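Local coordinates for protein putative NADH dehydrogenase/NAD(P)H nitroreductase (PDB 3M5K) that binds flavin mononucleotide and probably acts as an FMN-dependent oxidoreductase of the nitroreductase family, at residues Tyr21-Val26 with Met73-Gln79; Ser102-Leu106 with Leu144-Pro148. One frame throughout, in Å; residues are numbered along the deposited sequence. Where two conformers were deposited one is given.

Contact 1 (Tyr21-Val26 with Met73-Gln79); sequences YKDRPV and MLKETRQ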
ATOM      1  N   TYR A  21     -18.951 -13.873  -1.961  1.00 30.99           N
ATOM      2  CA  TYR A  21     -18.111 -15.037  -1.693  1.00 32.34           C
ATOM      3  C   TYR A  21     -18.932 -16.346  -1.698  1.00 35.33           C
ATOM      4  O   TYR A  21     -20.147 -16.339  -1.433  1.00 33.53           O
ATOM      5  CB  TYR A  21     -17.394 -14.875  -0.338  1.00 30.85           C
ATOM      6  CG  TYR A  21     -16.890 -13.456  -0.147  1.00 31.12           C
ATOM      7  CD1 TYR A  21     -15.775 -12.979  -0.863  1.00 29.11           C
ATOM      8  CD2 TYR A  21     -17.552 -12.574   0.699  1.00 28.71           C
ATOM      9  CE1 TYR A  21     -15.334 -11.650  -0.710  1.00 27.60           C
ATOM     10  CE2 TYR A  21     -17.138 -11.250   0.853  1.00 30.19           C
ATOM     11  CZ  TYR A  21     -16.017 -10.790   0.143  1.00 28.83           C
ATOM     12  OH  TYR A  21     -15.661  -9.458   0.308  1.00 27.59           O
ATOM     13  N   LYS A  22     -18.252 -17.447  -1.996  1.00 34.02           N
ATOM     14  CA  LYS A  22     -18.801 -18.775  -1.758  1.00 36.86           C
ATOM     15  C   LYS A  22     -18.957 -18.985  -0.274  1.00 37.62           C
ATOM     16  O   LYS A  22     -18.317 -18.325   0.535  1.00 33.05           O
ATOM     17  CB  LYS A  22     -17.874 -19.838  -2.329  1.00 37.13           C
ATOM     18  CG  LYS A  22     -17.795 -19.758  -3.814  1.00 40.33           C
ATOM     19  CD  LYS A  22     -16.991 -20.887  -4.374  1.00 47.00           C
ATOM     20  CE  LYS A  22     -16.900 -20.796  -5.899  1.00 50.04           C
ATOM     21  NZ  LYS A  22     -18.240 -20.572  -6.545  1.00 54.19           N
ATOM     22  N   ASP A  23     -19.797 -19.932   0.103  1.00 40.21           N
ATOM     23  CA  ASP A  23     -20.072 -20.124   1.506  1.00 42.98           C
ATOM     24  C   ASP A  23     -18.888 -20.650   2.294  1.00 43.85           C
ATOM     25  O   ASP A  23     -18.781 -20.367   3.496  1.00 44.97           O
ATOM     26  CB  ASP A  23     -21.293 -21.039   1.714  1.00 46.15           C
ATOM     27  CG  ASP A  23     -21.519 -21.380   3.182  1.00 48.96           C
ATOM     28  OD1 ASP A  23     -22.033 -20.528   3.935  1.00 52.73           O
ATOM     29  OD2 ASP A  23     -21.163 -22.508   3.583  1.00 58.78           O
ATOM     30  N   ARG A  24     -17.994 -21.386   1.638  0.50 43.46           N
ATOM     31  CA  ARG A  24     -16.958 -22.120   2.356  0.50 44.59           C
ATOM     32  C   ARG A  24     -15.901 -21.232   3.020  0.50 44.31           C
ATOM     33  O   ARG A  24     -15.514 -20.209   2.461  0.50 43.59           O
ATOM     34  CB  ARG A  24     -16.278 -23.144   1.442  0.50 45.51           C
ATOM     35  CG  ARG A  24     -15.481 -22.601   0.258  0.50 46.43           C
ATOM     36  CD  ARG A  24     -14.566 -23.709  -0.284  0.50 46.48           C
ATOM     37  NE  ARG A  24     -13.851 -23.349  -1.510  0.50 47.77           N
ATOM     38  CZ  ARG A  24     -14.398 -23.282  -2.722  0.50 47.10           C
ATOM     39  NH1 ARG A  24     -15.690 -23.532  -2.900  0.50 49.07           N
ATOM     40  NH2 ARG A  24     -13.647 -22.944  -3.765  0.50 47.71           N
ATOM     41  N   PRO A  25     -15.429 -21.628   4.218  1.00 43.90           N
ATOM     42  CA  PRO A  25     -14.370 -20.856   4.886  1.00 42.48           C
ATOM     43  C   PRO A  25     -13.028 -20.948   4.164  1.00 40.95           C
ATOM     44  O   PRO A  25     -12.782 -21.867   3.373  1.00 40.05           O
ATOM     45  CB  PRO A  25     -14.264 -21.498   6.276  1.00 43.79           C
ATOM     46  CG  PRO A  25     -14.786 -22.877   6.109  1.00 44.89           C
ATOM     47  CD  PRO A  25     -15.840 -22.803   5.019  1.00 44.44           C
ATOM     48  N   VAL A  26     -12.179 -19.965   4.426  1.00 38.10           N
ATOM     49  CA  VAL A  26     -10.839 -19.950   3.881  1.00 33.72           C
ATOM     50  C   VAL A  26      -9.955 -20.707   4.861  1.00 34.24           C
ATOM     51  O   VAL A  26     -10.047 -20.507   6.070  1.00 34.27           O
ATOM     52  CB  VAL A  26     -10.347 -18.489   3.630  1.00 34.08           C
ATOM     53  CG1 VAL A  26      -8.861 -18.472   3.225  1.00 26.65           C
ATOM     54  CG2 VAL A  26     -11.264 -17.796   2.576  1.00 27.55           C
HETATM   55  N   MSE A  73     -21.314  -6.571   3.320  0.50 27.80           N
HETATM   56  CA  MSE A  73     -20.859  -7.907   2.906  0.50 27.05           C
HETATM   57  C   MSE A  73     -20.235  -8.736   4.034  0.50 26.41           C
HETATM   58  O   MSE A  73     -20.093  -9.960   3.907  0.50 27.06           O
HETATM   59  CB  MSE A  73     -19.899  -7.809   1.704  0.50 27.17           C
HETATM   60  CG  MSE A  73     -18.426  -7.524   2.024  0.50 25.08           C
HETATM   61 SE   MSE A  73     -18.195  -5.721   2.671  0.37 19.31          SE
HETATM   62  CE  MSE A  73     -18.340  -4.813   0.954  0.50 20.98           C
ATOM     63  N   LEU A  74     -19.890  -8.086   5.144  1.00 25.63           N
ATOM     64  CA  LEU A  74     -19.403  -8.793   6.337  1.00 26.55           C
ATOM     65  C   LEU A  74     -20.412  -9.864   6.811  1.00 28.44           C
ATOM     66  O   LEU A  74     -20.033 -10.857   7.416  1.00 26.09           O
ATOM     67  CB  LEU A  74     -19.097  -7.826   7.485  1.00 25.57           C
ATOM     68  CG  LEU A  74     -17.795  -7.041   7.309  1.00 24.46           C
ATOM     69  CD1 LEU A  74     -17.706  -5.894   8.326  1.00 21.11           C
ATOM     70  CD2 LEU A  74     -16.592  -7.980   7.407  1.00 23.69           C
ATOM     71  N   LYS A  75     -21.696  -9.636   6.534  1.00 31.34           N
ATOM     72  CA  LYS A  75     -22.747 -10.618   6.876  1.00 33.92           C
ATOM     73  C   LYS A  75     -22.647 -11.881   6.039  1.00 33.91           C
ATOM     74  O   LYS A  75     -23.162 -12.931   6.444  1.00 31.66           O
ATOM     75  CB  LYS A  75     -24.133  -9.996   6.695  1.00 33.90           C
ATOM     76  CG  LYS A  75     -24.977 -10.155   7.918  1.00 40.91           C
ATOM     77  CD  LYS A  75     -26.214  -9.288   7.894  1.00 41.17           C
ATOM     78  CE  LYS A  75     -26.527  -8.758   9.295  1.00 43.82           C
ATOM     79  NZ  LYS A  75     -27.774  -7.952   9.245  1.00 46.10           N
ATOM     80  N   GLU A  76     -21.982 -11.773   4.885  1.00 31.98           N
ATOM     81  CA  GLU A  76     -21.894 -12.834   3.897  1.00 33.95           C
ATOM     82  C   GLU A  76     -20.509 -13.472   3.768  1.00 32.62           C
ATOM     83  O   GLU A  76     -20.220 -14.111   2.765  1.00 34.00           O
ATOM     84  CB  GLU A  76     -22.329 -12.302   2.523  1.00 36.44           C
ATOM     85  CG  GLU A  76     -23.650 -11.521   2.540  1.00 43.49           C
ATOM     86  CD  GLU A  76     -24.819 -12.322   3.123  1.00 49.99           C
ATOM     87  OE1 GLU A  76     -24.790 -13.582   3.072  1.00 54.81           O
ATOM     88  OE2 GLU A  76     -25.778 -11.687   3.641  1.00 58.26           O
ATOM     89  N   THR A  77     -19.663 -13.313   4.786  1.00 31.25           N
ATOM     90  CA  THR A  77     -18.399 -14.028   4.822  1.00 27.64           C
ATOM     91  C   THR A  77     -18.200 -14.670   6.171  1.00 26.67           C
ATOM     92  O   THR A  77     -18.814 -14.254   7.141  1.00 26.19           O
ATOM     93  CB  THR A  77     -17.199 -13.070   4.521  1.00 31.61           C
ATOM     94  OG1 THR A  77     -15.977 -13.822   4.562  1.00 27.36           O
ATOM     95  CG2 THR A  77     -17.152 -11.879   5.512  1.00 26.64           C
ATOM     96  N   ARG A  78     -17.330 -15.678   6.224  1.00 26.27           N
ATOM     97  CA  ARG A  78     -17.007 -16.340   7.471  1.00 30.54           C
ATOM     98  C   ARG A  78     -15.750 -15.758   8.094  1.00 26.66           C
ATOM     99  O   ARG A  78     -15.409 -16.094   9.222  1.00 24.54           O
ATOM    100  CB  ARG A  78     -16.834 -17.847   7.250  1.00 31.46           C
ATOM    101  CG  ARG A  78     -18.113 -18.560   6.808  1.00 37.68           C
ATOM    102  CD  ARG A  78     -17.891 -20.041   6.654  1.00 43.00           C
ATOM    103  NE  ARG A  78     -19.142 -20.732   6.316  1.00 51.12           N
ATOM    104  CZ  ARG A  78     -20.115 -21.023   7.186  1.00 55.82           C
ATOM    105  NH1 ARG A  78     -20.009 -20.726   8.483  1.00 57.24           N
ATOM    106  NH2 ARG A  78     -21.211 -21.645   6.760  1.00 57.31           N
ATOM    107  N   GLN A  79     -15.040 -14.899   7.360  1.00 25.36           N
ATOM    108  CA  GLN A  79     -13.793 -14.349   7.874  1.00 24.13           C
ATOM    109  C   GLN A  79     -13.451 -12.981   7.273  1.00 22.65           C
ATOM    110  O   GLN A  79     -13.703 -12.698   6.087  1.00 22.49           O
ATOM    111  CB  GLN A  79     -12.606 -15.321   7.672  1.00 26.66           C
ATOM    112  CG  GLN A  79     -12.328 -15.691   6.205  1.00 28.64           C
ATOM    113  CD  GLN A  79     -13.243 -16.780   5.693  1.00 31.36           C
ATOM    114  OE1 GLN A  79     -13.283 -17.858   6.281  1.00 29.39           O
ATOM    115  NE2 GLN A  79     -13.969 -16.522   4.602  1.00 31.01           N
TER
HETATM  116  O   HOH W   1     -21.166 -13.465  -0.213  1.00 45.75           O
HETATM  117  O   HOH W   2     -16.657 -17.798   3.968  1.00 42.46           O
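Two segments without regular pairing can still be joined when side chains and water reach for backbone groups, as Tyr21-Val26 and Met73-Gln79 illustrate. The charged part belongs to Arg78: its NE donates to Asp23 O (2.9 Å), while its NH2 forms a salt bridge with Asp23 OD1 (3.1 Å), so one guanidinium reads both backbone and carboxylate of a single residue. The side chain of Gln79 reaches across, its OE1 accepting from Val26 N at 3.0 Å. Water supplies two further bridges, one linking Tyr21 N to Glu76 O, the other linking Arg24 O to Arg78 N and Gln79 NE2. Apolar packing centres on Tyr21, whose ring edge meets Met73 (selenomethionine; Tyr21 CE2 to Met73 CG, 4.1 Å) while its hydroxyl hydrogen-bonds to Val18 O; Pro25 CD lies 3.8 Å from Arg78 CD. Met73 also touches the bound FMN. Beneath these segments, Tyr21 and Met73 rest on Pro148 of strand 141-150 and Val117 of strand 115-120, and Leu74 packs against helix 58-67.

Contact 2 (Ser102-Leu106 with Leu144-Pro148); sequences SQNLL and LNVIP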
ATOM      1  N   SER A 102      -1.732  -3.502   3.867  1.00 17.76           N
ATOM      2  CA  SER A 102      -3.042  -3.820   3.300  1.00 18.48           C
ATOM      3  C   SER A 102      -2.937  -4.230   1.839  1.00 17.55           C
ATOM      4  O   SER A 102      -3.539  -5.228   1.423  1.00 16.87           O
ATOM      5  CB  SER A 102      -4.025  -2.663   3.531  1.00 17.11           C
ATOM      6  OG  SER A 102      -4.297  -2.539   4.919  1.00 16.41           O
ATOM      7  N   GLN A 103      -2.199  -3.446   1.040  1.00 19.07           N
ATOM      8  CA  GLN A 103      -2.010  -3.749  -0.366  1.00 20.29           C
ATOM      9  C   GLN A 103      -1.300  -5.083  -0.605  1.00 17.37           C
ATOM     10  O   GLN A 103      -1.732  -5.850  -1.471  1.00 17.62           O
ATOM     11  CB  GLN A 103      -1.299  -2.569  -1.098  1.00 20.17           C
ATOM     12  CG  GLN A 103      -1.210  -2.708  -2.649  1.00 19.28           C
ATOM     13  CD  GLN A 103      -2.555  -2.891  -3.295  1.00 21.69           C
ATOM     14  OE1 GLN A 103      -3.593  -2.569  -2.696  1.00 22.87           O
ATOM     15  NE2 GLN A 103      -2.561  -3.395  -4.525  1.00 19.67           N
ATOM     16  N   ASN A 104      -0.255  -5.386   0.181  1.00 18.16           N
ATOM     17  CA  ASN A 104       0.354  -6.733   0.132  1.00 17.22           C
ATOM     18  C   ASN A 104      -0.681  -7.852   0.365  1.00 18.58           C
ATOM     19  O   ASN A 104      -0.662  -8.898  -0.312  1.00 19.61           O
ATOM     20  CB  ASN A 104       1.462  -6.909   1.161  1.00 18.14           C
ATOM     21  CG  ASN A 104       2.815  -6.365   0.721  1.00 17.65           C
ATOM     22  OD1 ASN A 104       2.973  -5.856  -0.391  1.00 20.30           O
ATOM     23  ND2 ASN A 104       3.790  -6.425   1.647  1.00 17.84           N
ATOM     24  N   LEU A 105      -1.575  -7.614   1.329  1.00 18.42           N
ATOM     25  CA  LEU A 105      -2.575  -8.617   1.737  1.00 18.58           C
ATOM     26  C   LEU A 105      -3.546  -8.847   0.580  1.00 17.96           C
ATOM     27  O   LEU A 105      -3.845  -9.998   0.217  1.00 20.31           O
ATOM     28  CB  LEU A 105      -3.288  -8.198   3.021  1.00 19.03           C
ATOM     29  CG  LEU A 105      -4.232  -9.206   3.668  1.00 18.55           C
ATOM     30  CD1 LEU A 105      -4.215  -8.939   5.175  1.00 19.57           C
ATOM     31  CD2 LEU A 105      -5.659  -9.179   3.073  1.00 19.80           C
ATOM     32  N   LEU A 106      -3.998  -7.769  -0.045  1.00 16.90           N
ATOM     33  CA  LEU A 106      -4.935  -7.877  -1.165  1.00 18.41           C
ATOM     34  C   LEU A 106      -4.312  -8.606  -2.359  1.00 20.77           C
ATOM     35  O   LEU A 106      -4.984  -9.388  -3.054  1.00 21.21           O
ATOM     36  CB  LEU A 106      -5.417  -6.482  -1.588  1.00 19.14           C
ATOM     37  CG  LEU A 106      -6.297  -5.643  -0.623  1.00 20.72           C
ATOM     38  CD1 LEU A 106      -6.639  -4.315  -1.308  1.00 20.75           C
ATOM     39  CD2 LEU A 106      -7.601  -6.374  -0.160  1.00 20.61           C
ATOM     40  N   LEU A 144      -7.537   0.630  10.576  1.00 15.83           N
ATOM     41  CA  LEU A 144      -7.445   1.276   9.272  1.00 15.98           C
ATOM     42  C   LEU A 144      -8.636   0.848   8.405  1.00 15.73           C
ATOM     43  O   LEU A 144      -9.239   1.655   7.707  1.00 16.35           O
ATOM     44  CB  LEU A 144      -6.146   0.912   8.531  1.00 16.09           C
ATOM     45  CG  LEU A 144      -6.005   1.572   7.135  1.00 16.25           C
ATOM     46  CD1 LEU A 144      -6.075   3.138   7.223  1.00 14.83           C
ATOM     47  CD2 LEU A 144      -4.659   1.088   6.506  1.00 17.35           C
ATOM     48  N   ASN A 145      -8.916  -0.442   8.430  1.00 16.36           N
ATOM     49  CA  ASN A 145      -9.881  -1.049   7.494  1.00 17.76           C
ATOM     50  C   ASN A 145     -10.448  -2.354   8.025  1.00 16.88           C
ATOM     51  O   ASN A 145      -9.950  -2.895   8.993  1.00 17.73           O
ATOM     52  CB  ASN A 145      -9.240  -1.239   6.099  1.00 17.29           C
ATOM     53  CG  ASN A 145      -7.930  -2.017   6.137  1.00 19.01           C
ATOM     54  OD1 ASN A 145      -7.742  -2.914   6.965  1.00 17.78           O
ATOM     55  ND2 ASN A 145      -6.996  -1.653   5.252  1.00 17.95           N
ATOM     56  N   VAL A 146     -11.512  -2.838   7.383  1.00 18.57           N
ATOM     57  CA  VAL A 146     -11.925  -4.221   7.500  1.00 19.13           C
ATOM     58  C   VAL A 146     -11.824  -4.843   6.128  1.00 18.73           C
ATOM     59  O   VAL A 146     -12.340  -4.301   5.136  1.00 19.98           O
ATOM     60  CB  VAL A 146     -13.397  -4.386   8.072  1.00 20.05           C
ATOM     61  CG1 VAL A 146     -13.717  -5.905   8.252  1.00 16.06           C
ATOM     62  CG2 VAL A 146     -13.585  -3.557   9.373  1.00 18.63           C
ATOM     63  N   ILE A 147     -11.177  -5.990   6.056  1.00 18.11           N
ATOM     64  CA  ILE A 147     -10.968  -6.677   4.771  1.00 16.72           C
ATOM     65  C   ILE A 147     -11.658  -8.052   4.829  1.00 17.34           C
ATOM     66  O   ILE A 147     -11.088  -9.016   5.312  1.00 17.66           O
ATOM     67  CB  ILE A 147      -9.442  -6.851   4.402  1.00 18.79           C
ATOM     68  CG1 ILE A 147      -8.715  -5.475   4.454  1.00 17.32           C
ATOM     69  CG2 ILE A 147      -9.284  -7.536   3.041  1.00 17.66           C
ATOM     70  CD1 ILE A 147      -7.223  -5.517   4.152  1.00 15.77           C
ATOM     71  N   PRO A 148     -12.903  -8.111   4.335  1.00 20.57           N
ATOM     72  CA  PRO A 148     -13.512  -9.428   4.186  1.00 21.58           C
ATOM     73  C   PRO A 148     -12.732 -10.218   3.143  1.00 19.68           C
ATOM     74  O   PRO A 148     -12.214  -9.648   2.171  1.00 21.54           O
ATOM     75  CB  PRO A 148     -14.932  -9.139   3.709  1.00 22.30           C
ATOM     76  CG  PRO A 148     -15.122  -7.656   3.789  1.00 25.38           C
ATOM     77  CD  PRO A 148     -13.769  -7.018   3.877  1.00 20.23           C
TER
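A helix laid on a sheet shows how rotamers decide which groups meet. Deep inside the chain, helix 94-111 packs on the antiparallel sheet, a core arrangement of the FMN-dependent nitroreductase fold; its segment 102-106 runs nearly parallel to strand segment 144-148, at 6° with the axes 11.0 Å apart. Ile147, with chi1 m and chi2 t, brings CD1 to 4.2 Å from Ser102 OG, and its CG2 lies 4.0 Å from Leu105 CD2 and 3.8 Å from Leu106 CD2. Leu105 points at the strand with chi1 t; Leu106 starts out sideways, and its m,t rotamer swings CD2 back onto Ile147. Asn145, in the p rotamer, directs ND2 at Ser102 OG, donating a hydrogen bond of 2.9 Å, while its OD1 accepts from Val83 N of the adjacent strand 79-86. Ser102, at chi1 m, also hydrogen-bonds through OG to Cys98 O one helical turn earlier. With hydroxyl and amide both satisfied, a polar pair can be buried beside aliphatic packing.

How the contacts relate
The pair shows how place in the fold shapes chemistry. Contact 2 lies about 1 Å from the centre of the chain and all its touching residues are buried; contact 1 lies about 15 Å out and is partly exposed. The outer one accordingly relies on a salt bridge, direct hydrogen bonds to backbone groups and bridging water, the inner one on aliphatic packing and a single direct hydrogen bond. Strand 141-150 is common ground: it supplies one side of contact 2, and its other face supports contact 1, with Tyr21 OH 3.5 Å from Pro148 CB and Leu74 CD2 3.6 Å from Val146 CG1. Their surroundings differ too, since helix 94-111 meets the second subunit, whereas no other chain touches contact 1.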